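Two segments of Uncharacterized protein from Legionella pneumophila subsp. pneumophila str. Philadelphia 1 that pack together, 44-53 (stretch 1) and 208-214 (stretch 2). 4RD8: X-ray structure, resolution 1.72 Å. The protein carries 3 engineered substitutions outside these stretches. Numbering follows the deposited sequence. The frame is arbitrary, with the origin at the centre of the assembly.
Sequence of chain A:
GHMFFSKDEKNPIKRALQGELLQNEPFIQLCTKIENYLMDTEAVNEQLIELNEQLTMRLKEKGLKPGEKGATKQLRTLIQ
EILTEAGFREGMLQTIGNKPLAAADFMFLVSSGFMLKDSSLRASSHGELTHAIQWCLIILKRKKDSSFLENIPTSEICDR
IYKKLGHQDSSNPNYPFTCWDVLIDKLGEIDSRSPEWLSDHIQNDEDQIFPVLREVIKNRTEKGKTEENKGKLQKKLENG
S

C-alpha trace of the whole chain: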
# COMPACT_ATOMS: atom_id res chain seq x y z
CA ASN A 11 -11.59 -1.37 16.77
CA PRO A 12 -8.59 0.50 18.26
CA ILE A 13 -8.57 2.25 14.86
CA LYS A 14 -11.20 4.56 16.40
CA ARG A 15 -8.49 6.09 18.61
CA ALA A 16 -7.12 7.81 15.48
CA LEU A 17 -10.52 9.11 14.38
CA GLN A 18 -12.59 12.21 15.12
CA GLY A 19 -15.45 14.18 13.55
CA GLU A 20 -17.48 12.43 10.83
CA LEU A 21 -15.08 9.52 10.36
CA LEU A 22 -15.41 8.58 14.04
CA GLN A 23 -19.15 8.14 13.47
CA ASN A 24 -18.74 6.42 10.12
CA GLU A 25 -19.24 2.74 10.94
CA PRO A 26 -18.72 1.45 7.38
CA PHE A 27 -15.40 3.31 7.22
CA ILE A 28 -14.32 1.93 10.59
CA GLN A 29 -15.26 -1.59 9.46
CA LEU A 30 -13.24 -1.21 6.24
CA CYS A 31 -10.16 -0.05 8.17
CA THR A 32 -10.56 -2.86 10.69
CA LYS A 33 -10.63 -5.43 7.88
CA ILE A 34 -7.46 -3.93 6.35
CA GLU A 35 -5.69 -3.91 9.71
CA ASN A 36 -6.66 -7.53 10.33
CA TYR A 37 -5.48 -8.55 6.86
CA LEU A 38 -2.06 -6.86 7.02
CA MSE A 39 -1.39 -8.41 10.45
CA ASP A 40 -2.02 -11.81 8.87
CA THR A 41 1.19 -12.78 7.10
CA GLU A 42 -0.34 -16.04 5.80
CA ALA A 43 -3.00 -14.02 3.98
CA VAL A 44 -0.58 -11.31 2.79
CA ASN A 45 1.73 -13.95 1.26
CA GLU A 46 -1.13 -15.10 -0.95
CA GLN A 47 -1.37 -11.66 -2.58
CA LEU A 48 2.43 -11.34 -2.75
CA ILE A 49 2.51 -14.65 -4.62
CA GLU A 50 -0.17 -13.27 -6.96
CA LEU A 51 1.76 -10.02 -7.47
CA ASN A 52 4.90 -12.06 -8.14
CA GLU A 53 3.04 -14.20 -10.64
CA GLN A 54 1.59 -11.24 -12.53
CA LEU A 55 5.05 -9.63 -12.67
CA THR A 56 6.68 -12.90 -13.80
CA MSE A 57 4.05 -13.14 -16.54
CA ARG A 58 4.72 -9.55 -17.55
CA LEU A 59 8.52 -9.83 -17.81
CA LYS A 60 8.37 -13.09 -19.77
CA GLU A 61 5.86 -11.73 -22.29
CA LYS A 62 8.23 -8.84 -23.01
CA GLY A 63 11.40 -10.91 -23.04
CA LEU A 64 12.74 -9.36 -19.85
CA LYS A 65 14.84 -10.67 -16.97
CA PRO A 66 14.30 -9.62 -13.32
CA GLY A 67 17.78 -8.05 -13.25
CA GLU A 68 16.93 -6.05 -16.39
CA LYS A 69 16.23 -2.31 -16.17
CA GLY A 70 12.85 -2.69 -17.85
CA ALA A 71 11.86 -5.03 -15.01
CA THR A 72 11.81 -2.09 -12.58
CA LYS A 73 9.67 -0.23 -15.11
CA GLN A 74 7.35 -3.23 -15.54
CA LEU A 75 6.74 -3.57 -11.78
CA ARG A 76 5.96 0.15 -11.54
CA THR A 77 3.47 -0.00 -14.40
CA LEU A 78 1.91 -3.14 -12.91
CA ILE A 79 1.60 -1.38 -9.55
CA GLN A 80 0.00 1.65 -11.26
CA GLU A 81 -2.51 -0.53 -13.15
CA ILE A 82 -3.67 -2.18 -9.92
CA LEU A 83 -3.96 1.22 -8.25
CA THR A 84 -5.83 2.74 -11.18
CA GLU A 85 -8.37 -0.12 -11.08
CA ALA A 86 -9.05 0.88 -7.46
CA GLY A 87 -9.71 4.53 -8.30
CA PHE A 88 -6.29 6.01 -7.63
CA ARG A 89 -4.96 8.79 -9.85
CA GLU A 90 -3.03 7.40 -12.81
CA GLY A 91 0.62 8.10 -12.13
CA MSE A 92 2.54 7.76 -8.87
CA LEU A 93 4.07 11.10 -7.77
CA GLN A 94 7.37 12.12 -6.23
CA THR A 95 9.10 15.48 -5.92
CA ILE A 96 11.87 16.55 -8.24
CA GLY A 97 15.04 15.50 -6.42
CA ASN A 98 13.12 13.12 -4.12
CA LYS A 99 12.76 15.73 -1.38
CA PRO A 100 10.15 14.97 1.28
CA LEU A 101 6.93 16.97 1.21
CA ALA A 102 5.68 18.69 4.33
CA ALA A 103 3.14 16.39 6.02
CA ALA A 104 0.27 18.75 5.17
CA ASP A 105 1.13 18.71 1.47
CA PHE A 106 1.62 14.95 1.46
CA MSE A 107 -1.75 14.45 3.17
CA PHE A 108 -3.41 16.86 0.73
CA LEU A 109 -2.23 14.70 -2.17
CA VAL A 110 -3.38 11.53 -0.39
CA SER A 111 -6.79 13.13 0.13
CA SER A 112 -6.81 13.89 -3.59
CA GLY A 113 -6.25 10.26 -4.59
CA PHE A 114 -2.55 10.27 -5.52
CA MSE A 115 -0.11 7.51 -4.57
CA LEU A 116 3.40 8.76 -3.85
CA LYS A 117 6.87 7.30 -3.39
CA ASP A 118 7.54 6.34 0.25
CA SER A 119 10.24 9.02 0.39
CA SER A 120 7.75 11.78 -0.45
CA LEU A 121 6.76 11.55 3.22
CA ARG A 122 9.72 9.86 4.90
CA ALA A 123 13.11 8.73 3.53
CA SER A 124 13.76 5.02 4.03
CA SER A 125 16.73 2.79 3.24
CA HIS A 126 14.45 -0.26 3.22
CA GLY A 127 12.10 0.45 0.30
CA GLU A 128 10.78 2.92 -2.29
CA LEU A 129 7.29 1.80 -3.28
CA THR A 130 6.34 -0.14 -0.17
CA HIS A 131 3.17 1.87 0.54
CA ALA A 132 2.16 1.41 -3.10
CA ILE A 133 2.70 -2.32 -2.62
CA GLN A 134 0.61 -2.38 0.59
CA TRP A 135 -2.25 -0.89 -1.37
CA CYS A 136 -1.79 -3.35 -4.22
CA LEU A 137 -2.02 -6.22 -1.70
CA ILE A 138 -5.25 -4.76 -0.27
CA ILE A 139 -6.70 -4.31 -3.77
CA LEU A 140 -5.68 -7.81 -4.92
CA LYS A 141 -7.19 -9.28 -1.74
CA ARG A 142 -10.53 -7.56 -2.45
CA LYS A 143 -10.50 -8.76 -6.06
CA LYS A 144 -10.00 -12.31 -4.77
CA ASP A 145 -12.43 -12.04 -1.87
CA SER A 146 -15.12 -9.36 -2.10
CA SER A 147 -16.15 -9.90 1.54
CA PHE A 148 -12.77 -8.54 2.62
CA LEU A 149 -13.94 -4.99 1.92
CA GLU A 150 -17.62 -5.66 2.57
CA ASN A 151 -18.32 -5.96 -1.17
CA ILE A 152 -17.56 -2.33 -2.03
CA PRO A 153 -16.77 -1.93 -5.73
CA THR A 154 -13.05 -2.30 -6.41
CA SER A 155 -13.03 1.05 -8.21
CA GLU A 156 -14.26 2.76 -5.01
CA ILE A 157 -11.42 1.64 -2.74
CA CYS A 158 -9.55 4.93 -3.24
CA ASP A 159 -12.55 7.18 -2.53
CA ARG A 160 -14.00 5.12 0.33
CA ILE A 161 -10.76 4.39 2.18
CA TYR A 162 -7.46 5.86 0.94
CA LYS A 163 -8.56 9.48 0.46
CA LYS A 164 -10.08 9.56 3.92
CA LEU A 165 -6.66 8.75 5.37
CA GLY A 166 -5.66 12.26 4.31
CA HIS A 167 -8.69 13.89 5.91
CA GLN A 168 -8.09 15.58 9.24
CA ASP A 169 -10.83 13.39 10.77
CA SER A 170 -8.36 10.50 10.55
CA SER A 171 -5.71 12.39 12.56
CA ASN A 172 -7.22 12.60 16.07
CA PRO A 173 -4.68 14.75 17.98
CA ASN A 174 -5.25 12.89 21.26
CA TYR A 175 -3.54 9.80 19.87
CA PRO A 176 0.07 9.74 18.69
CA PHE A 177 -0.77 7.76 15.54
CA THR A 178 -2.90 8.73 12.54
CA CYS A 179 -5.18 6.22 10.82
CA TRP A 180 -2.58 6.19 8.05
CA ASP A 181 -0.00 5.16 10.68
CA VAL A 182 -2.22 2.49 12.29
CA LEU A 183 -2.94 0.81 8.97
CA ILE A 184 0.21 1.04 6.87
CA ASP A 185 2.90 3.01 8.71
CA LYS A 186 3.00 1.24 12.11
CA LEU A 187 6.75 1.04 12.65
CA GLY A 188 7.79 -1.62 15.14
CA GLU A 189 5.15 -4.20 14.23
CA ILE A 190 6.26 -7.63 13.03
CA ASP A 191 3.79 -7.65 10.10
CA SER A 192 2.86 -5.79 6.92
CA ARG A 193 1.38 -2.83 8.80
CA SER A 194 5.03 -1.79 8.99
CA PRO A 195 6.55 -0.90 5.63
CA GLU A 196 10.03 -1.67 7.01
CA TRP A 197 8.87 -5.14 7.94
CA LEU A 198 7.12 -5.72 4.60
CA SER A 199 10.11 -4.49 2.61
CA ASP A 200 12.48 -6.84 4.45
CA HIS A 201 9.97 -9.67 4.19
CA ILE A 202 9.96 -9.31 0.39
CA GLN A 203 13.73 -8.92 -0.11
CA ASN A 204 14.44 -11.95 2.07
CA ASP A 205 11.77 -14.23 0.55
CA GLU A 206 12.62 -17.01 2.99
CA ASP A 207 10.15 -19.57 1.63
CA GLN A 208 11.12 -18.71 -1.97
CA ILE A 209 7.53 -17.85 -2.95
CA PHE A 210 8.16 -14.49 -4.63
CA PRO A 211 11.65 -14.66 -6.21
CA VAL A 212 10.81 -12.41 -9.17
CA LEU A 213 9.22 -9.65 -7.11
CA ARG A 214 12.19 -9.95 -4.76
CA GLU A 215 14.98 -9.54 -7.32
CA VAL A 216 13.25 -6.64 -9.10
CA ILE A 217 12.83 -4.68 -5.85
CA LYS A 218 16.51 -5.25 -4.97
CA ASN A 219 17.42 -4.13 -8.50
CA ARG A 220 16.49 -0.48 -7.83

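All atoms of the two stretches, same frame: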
# COMPACT_ATOMS: atom_id res chain seq x y z
N VAL A 44 -1.37 -12.24 3.59
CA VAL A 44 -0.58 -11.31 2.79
C VAL A 44 0.28 -12.05 1.76
O VAL A 44 0.37 -11.62 0.61
CB VAL A 44 0.29 -10.39 3.67
CG1 VAL A 44 1.30 -9.63 2.82
CG2 VAL A 44 -0.58 -9.40 4.45
N ASN A 45 0.90 -13.15 2.17
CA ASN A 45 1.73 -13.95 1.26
C ASN A 45 0.98 -14.38 0.01
O ASN A 45 1.55 -14.45 -1.08
CB ASN A 45 2.31 -15.19 1.97
CG ASN A 45 3.52 -14.86 2.81
OD1 ASN A 45 4.13 -13.80 2.66
ND2 ASN A 45 3.90 -15.79 3.70
N GLU A 46 -0.31 -14.66 0.17
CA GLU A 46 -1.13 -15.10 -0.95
C GLU A 46 -1.20 -14.02 -2.03
O GLU A 46 -1.08 -14.32 -3.21
CB GLU A 46 -2.53 -15.52 -0.48
CG GLU A 46 -2.52 -16.73 0.45
CD GLU A 46 -3.91 -17.17 0.88
OE1 GLU A 46 -4.85 -16.36 0.77
OE2 GLU A 46 -4.06 -18.33 1.33
N GLN A 47 -1.38 -12.77 -1.62
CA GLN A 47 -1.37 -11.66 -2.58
C GLN A 47 0.03 -11.32 -3.10
O GLN A 47 0.17 -10.85 -4.22
CB GLN A 47 -2.10 -10.43 -2.02
CG GLN A 47 -3.62 -10.50 -2.15
CD GLN A 47 -4.21 -11.65 -1.35
OE1 GLN A 47 -4.02 -11.73 -0.14
NE2 GLN A 47 -4.92 -12.55 -2.03
N LEU A 48 1.06 -11.54 -2.28
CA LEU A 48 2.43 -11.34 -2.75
C LEU A 48 2.80 -12.37 -3.81
O LEU A 48 3.47 -12.04 -4.80
CB LEU A 48 3.44 -11.40 -1.58
CG LEU A 48 3.47 -10.21 -0.64
CD1 LEU A 48 4.29 -10.52 0.60
CD2 LEU A 48 4.07 -8.99 -1.35
N ILE A 49 2.37 -13.61 -3.61
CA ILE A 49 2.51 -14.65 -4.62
C ILE A 49 1.81 -14.24 -5.92
O ILE A 49 2.37 -14.40 -7.01
CB ILE A 49 1.96 -16.01 -4.11
CG1 ILE A 49 2.91 -16.59 -3.04
CG2 ILE A 49 1.80 -16.99 -5.25
CD1 ILE A 49 2.31 -17.71 -2.24
N GLU A 50 0.61 -13.68 -5.80
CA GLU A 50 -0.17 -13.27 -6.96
C GLU A 50 0.54 -12.12 -7.69
O GLU A 50 0.64 -12.12 -8.92
CB GLU A 50 -1.59 -12.86 -6.55
CG GLU A 50 -2.46 -12.28 -7.67
CD GLU A 50 -2.79 -13.30 -8.76
OE1 GLU A 50 -2.90 -14.52 -8.45
OE2 GLU A 50 -2.95 -12.89 -9.93
N LEU A 51 1.04 -11.16 -6.91
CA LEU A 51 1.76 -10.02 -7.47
C LEU A 51 3.01 -10.50 -8.18
O LEU A 51 3.33 -10.05 -9.29
CB LEU A 51 2.12 -9.02 -6.38
CG LEU A 51 2.81 -7.73 -6.84
CD1 LEU A 51 1.87 -6.91 -7.71
CD2 LEU A 51 3.28 -6.92 -5.63
N ASN A 52 3.71 -11.44 -7.54
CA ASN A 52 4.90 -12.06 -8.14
C ASN A 52 4.58 -12.78 -9.43
O ASN A 52 5.37 -12.76 -10.37
CB ASN A 52 5.55 -13.04 -7.17
CG ASN A 52 6.77 -13.71 -7.76
OD1 ASN A 52 7.88 -13.16 -7.73
ND2 ASN A 52 6.58 -14.91 -8.30
N GLU A 53 3.42 -13.43 -9.47
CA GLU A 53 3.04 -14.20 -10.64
C GLU A 53 2.66 -13.29 -11.80
O GLU A 53 3.00 -13.55 -12.95
CB GLU A 53 1.91 -15.17 -10.32
CG GLU A 53 1.60 -16.12 -11.46
CD GLU A 53 0.70 -17.26 -11.04
OE1 GLU A 53 -0.54 -17.05 -10.99
OE2 GLU A 53 1.22 -18.36 -10.77
N GLN A 208 10.95 -18.74 -0.52
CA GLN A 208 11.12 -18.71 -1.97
C GLN A 208 9.78 -18.78 -2.71
O GLN A 208 9.59 -19.63 -3.57
CB GLN A 208 12.03 -19.86 -2.45
CG GLN A 208 13.53 -19.63 -2.26
CD GLN A 208 14.08 -20.31 -1.03
OE1 GLN A 208 13.36 -20.50 -0.05
NE2 GLN A 208 15.35 -20.70 -1.06
N ILE A 209 8.87 -17.88 -2.35
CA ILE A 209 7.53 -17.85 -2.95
C ILE A 209 7.27 -16.58 -3.77
O ILE A 209 6.23 -16.46 -4.42
CB ILE A 209 6.43 -18.05 -1.90
CG1 ILE A 209 6.60 -17.05 -0.75
CG2 ILE A 209 6.45 -19.49 -1.37
CD1 ILE A 209 5.42 -17.01 0.22
N PHE A 210 8.21 -15.64 -3.73
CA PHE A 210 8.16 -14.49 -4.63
C PHE A 210 9.52 -14.02 -5.17
O PHE A 210 9.85 -12.84 -5.06
CB PHE A 210 7.37 -13.33 -4.02
CG PHE A 210 7.53 -13.19 -2.54
CD1 PHE A 210 8.69 -12.66 -1.99
CD2 PHE A 210 6.50 -13.55 -1.68
CE1 PHE A 210 8.83 -12.51 -0.61
CE2 PHE A 210 6.63 -13.41 -0.30
CZ PHE A 210 7.79 -12.88 0.23
N PRO A 211 10.27 -14.94 -5.79
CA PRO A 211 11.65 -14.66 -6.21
C PRO A 211 11.77 -13.56 -7.26
O PRO A 211 12.78 -12.85 -7.26
CB PRO A 211 12.10 -16.00 -6.80
CG PRO A 211 10.85 -16.65 -7.27
CD PRO A 211 9.81 -16.26 -6.26
N VAL A 212 10.77 -13.42 -8.12
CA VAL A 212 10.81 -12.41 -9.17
C VAL A 212 10.55 -11.02 -8.61
O VAL A 212 11.28 -10.07 -8.92
CB VAL A 212 9.83 -12.73 -10.31
CG1 VAL A 212 9.81 -11.61 -11.33
CG2 VAL A 212 10.22 -14.04 -10.98
N LEU A 213 9.51 -10.90 -7.79
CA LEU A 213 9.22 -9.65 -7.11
C LEU A 213 10.41 -9.23 -6.26
O LEU A 213 10.76 -8.05 -6.20
CB LEU A 213 7.96 -9.80 -6.24
CG LEU A 213 7.52 -8.60 -5.38
CD1 LEU A 213 7.31 -7.36 -6.23
CD2 LEU A 213 6.26 -8.93 -4.58
N ARG A 214 11.06 -10.21 -5.64
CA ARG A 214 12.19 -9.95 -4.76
C ARG A 214 13.39 -9.35 -5.48
O ARG A 214 13.93 -8.32 -5.06
CB ARG A 214 12.60 -11.23 -4.03
CG ARG A 214 13.98 -11.19 -3.42
CD ARG A 214 14.41 -12.56 -2.93
NE ARG A 214 15.87 -12.70 -2.91
CZ ARG A 214 16.52 -13.76 -2.43
NH1 ARG A 214 15.85 -14.78 -1.91
NH2 ARG A 214 17.84 -13.79 -2.46

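A buried asparagine on a continuous helix meets the first turn of a second helix, and apolar side chains pack around this polar centre. Stretch 1 is helical throughout. Stretch 2 enters as a loop and becomes helical at Pro211, with Phe210 at the N-cap position.

Asn52 is the residue most covered by the contact. Its CA-to-CB bond points sideways, but chi1 near 180° (t) carries the amide to stretch 2. OD1 accepts a hydrogen bond from Leu213 N at 2.8 Å, with a nearly straight angle of 168°. Val212 N lies 2.9 Å from the same Asn52 OD1, but its angle of 121° makes that bond weak. The first turn of a helix has backbone NH groups without acceptors from a preceding turn, and a short amide side chain suits this place. Within stretch 2, Arg214 N bonds back to Phe210 O at 3.0 Å, so the helix's own pattern takes over there.

Leu213 points toward stretch 1 and packs on two leucines. Its CD2 is 3.9 Å from Leu48 CD2 and 3.7 Å from Leu51 CD2. All three residues are buried, where branched apolar side chains fill space without needing polar partners. Phe210 also points toward stretch 1. Its CD2 lies 3.7 Å from Leu48 CB, and its CB is 3.6 Å from Asn52 CB. Asn45 OD1 sits at the edge of the ring, 3.9 Å from Phe210 CE2; this oxygen is hydrogen-bonded elsewhere in the structure.

The two isoleucines extend the apolar packing to a more exposed part of the contact. Ile49 CG1 is 4.0 Å from Ile209 CB, and Ile209 CD1 reaches within 3.9 Å of Asn45 CG. Glu46 and Glu53 point away from stretch 2. Together the stretches bury 468 Å², both sides summed.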